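Local coordinates for long form salivary protein D7L1 (PDB 3NHI) that binds and sequesters host mediators such as cysteinyl leukotrienes and thromboxane A2, modulating blood feeding by the female mosquito, at residues G175-K179 with F254-D259. Residues are numbered along the deposited sequence; the frame is centred on the assembly and turned at random.
Sequences GRRYK and FKNAFD. With SO4 (sulfate ion), chain D.
Y178 and R176 dock the loop between helices 155-163 and 184-196 onto helix 251-266 through three mutual hydrogen bonds with D259, one of them part of a salt bridge, backed by CH-pi packing on the tyrosine ring. This joint lies in the all-helical odorant-binding-protein fold of the C-terminal half, away from the lipid-binding pocket. Carboxylate oxygen OD1 of D259 takes two donors from opposite faces of its plane: Y178 OH at 2.6 Å, well above that plane, and R176 NH2 at 2.8 Å in a salt bridge on the anti side. R176 NH1 completes the set with an almost straight bond (172°) to Y178 OH at 3.0 Å, so the hydroxyl donates to the aspartate while accepting from the arginine. Arginine suits this place because its several N-H groups point different ways: NH2 also pairs with E262, and NE bonds to T293 near the C-terminus. The bend at chi3 (63°) swings the guanidinium so that NH1 and NH2 face Y178 OH and D259 OD1, with its plane nearly perpendicular to the F258 ring. That phenylalanine, with F254, supplies the apolar side of the joint; its ring edge meets the tyrosine hydroxyl, and it packs against I193 and F194 of helix 184-196. K255 uses its length twice. Its extended methylenes run across one face of Y178, while its ammonium reaches a sulfate, probably from the crystallisation liquor, which R177 and the Y178 backbone N also hold. K255 CG sits over the middle of the Y178 ring, 3.5 Å from its centroid and 8° off the normal.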
# COMPACT_ATOMS: atom_id res chain seq x y z
N GLY A 175 -18.77 16.75 -3.52
CA GLY A 175 -18.00 16.15 -2.43
C GLY A 175 -18.55 14.76 -2.16
O GLY A 175 -19.76 14.53 -2.30
N ARG A 176 -17.68 13.83 -1.79
CA ARG A 176 -18.11 12.47 -1.48
C ARG A 176 -18.98 12.43 -0.23
O ARG A 176 -18.68 13.07 0.77
CB ARG A 176 -16.88 11.58 -1.29
CG ARG A 176 -17.20 10.13 -0.93
CD ARG A 176 -15.95 9.27 -0.92
NE ARG A 176 -14.96 9.66 0.09
CZ ARG A 176 -15.01 9.32 1.37
NH1 ARG A 176 -16.03 8.59 1.84
NH2 ARG A 176 -14.06 9.72 2.20
N ARG A 177 -20.07 11.68 -0.30
CA ARG A 177 -20.90 11.45 0.87
C ARG A 177 -21.21 9.95 0.99
O ARG A 177 -20.74 9.14 0.17
CB ARG A 177 -22.17 12.32 0.84
CG ARG A 177 -21.87 13.82 0.90
CD ARG A 177 -23.09 14.66 1.19
NE ARG A 177 -23.53 14.56 2.58
CZ ARG A 177 -24.51 15.28 3.11
NH1 ARG A 177 -25.15 16.18 2.38
NH2 ARG A 177 -24.84 15.12 4.39
N TYR A 178 -21.99 9.59 1.99
CA TYR A 178 -22.25 8.18 2.28
C TYR A 178 -23.63 7.72 1.82
O TYR A 178 -24.13 6.70 2.28
CB TYR A 178 -21.99 7.90 3.77
CG TYR A 178 -20.51 7.90 4.06
CD1 TYR A 178 -19.77 6.72 3.99
CD2 TYR A 178 -19.83 9.08 4.36
CE1 TYR A 178 -18.40 6.71 4.22
CE2 TYR A 178 -18.46 9.09 4.60
CZ TYR A 178 -17.75 7.89 4.53
OH TYR A 178 -16.39 7.86 4.75
N LYS A 179 -24.20 8.45 0.86
CA LYS A 179 -25.50 8.08 0.30
C LYS A 179 -25.38 6.75 -0.42
O LYS A 179 -24.50 6.57 -1.28
CB LYS A 179 -25.98 9.16 -0.65
CG LYS A 179 -27.35 8.90 -1.27
CD LYS A 179 -27.69 9.91 -2.37
CE LYS A 179 -27.87 11.31 -1.81
NZ LYS A 179 -29.14 11.44 -1.06
N PHE A 254 -17.10 4.31 11.24
CA PHE A 254 -16.63 3.89 9.92
C PHE A 254 -16.34 5.09 9.02
O PHE A 254 -15.31 5.12 8.34
CB PHE A 254 -17.60 2.93 9.23
CG PHE A 254 -17.21 2.63 7.83
CD1 PHE A 254 -16.00 1.99 7.57
CD2 PHE A 254 -17.99 3.02 6.75
CE1 PHE A 254 -15.59 1.74 6.27
CE2 PHE A 254 -17.58 2.76 5.44
CZ PHE A 254 -16.38 2.13 5.21
N LYS A 255 -17.24 6.07 9.01
CA LYS A 255 -17.03 7.26 8.19
C LYS A 255 -15.70 7.91 8.58
O LYS A 255 -14.92 8.27 7.72
CB LYS A 255 -18.18 8.25 8.34
CG LYS A 255 -19.50 7.75 7.81
CD LYS A 255 -20.58 8.81 7.98
CE LYS A 255 -21.92 8.30 7.48
NZ LYS A 255 -22.98 9.33 7.68
N ASN A 256 -15.45 8.01 9.88
CA ASN A 256 -14.21 8.64 10.34
C ASN A 256 -12.97 7.83 9.93
O ASN A 256 -11.97 8.40 9.51
CB ASN A 256 -14.25 8.88 11.85
CG ASN A 256 -15.30 9.90 12.25
OD1 ASN A 256 -15.77 10.69 11.42
ND2 ASN A 256 -15.67 9.90 13.52
N ALA A 257 -13.07 6.51 10.05
CA ALA A 257 -11.97 5.61 9.68
C ALA A 257 -11.69 5.63 8.18
O ALA A 257 -10.54 5.70 7.76
CB ALA A 257 -12.29 4.19 10.13
N PHE A 258 -12.76 5.61 7.39
CA PHE A 258 -12.66 5.59 5.93
C PHE A 258 -12.17 6.94 5.40
O PHE A 258 -11.35 6.98 4.47
CB PHE A 258 -14.04 5.24 5.39
CG PHE A 258 -14.09 4.70 3.98
CD1 PHE A 258 -13.40 3.54 3.59
CD2 PHE A 258 -14.94 5.30 3.07
CE1 PHE A 258 -13.55 3.02 2.28
CE2 PHE A 258 -15.10 4.81 1.78
CZ PHE A 258 -14.41 3.66 1.38
N ASP A 259 -12.64 8.03 6.01
CA ASP A 259 -12.18 9.37 5.64
C ASP A 259 -10.70 9.54 5.98
O ASP A 259 -9.94 10.10 5.19
CB ASP A 259 -12.97 10.47 6.37
CG ASP A 259 -14.43 10.56 5.94
OD1 ASP A 259 -14.81 9.98 4.90
OD2 ASP A 259 -15.19 11.27 6.63
S SO4 D . -23.08 11.62 5.14
O1 SO4 D . -23.99 10.49 5.24
O2 SO4 D . -22.50 11.67 3.81
O3 SO4 D . -22.02 11.49 6.13
O4 SO4 D . -23.82 12.86 5.40
O HOH W 1 -16.39 12.19 3.06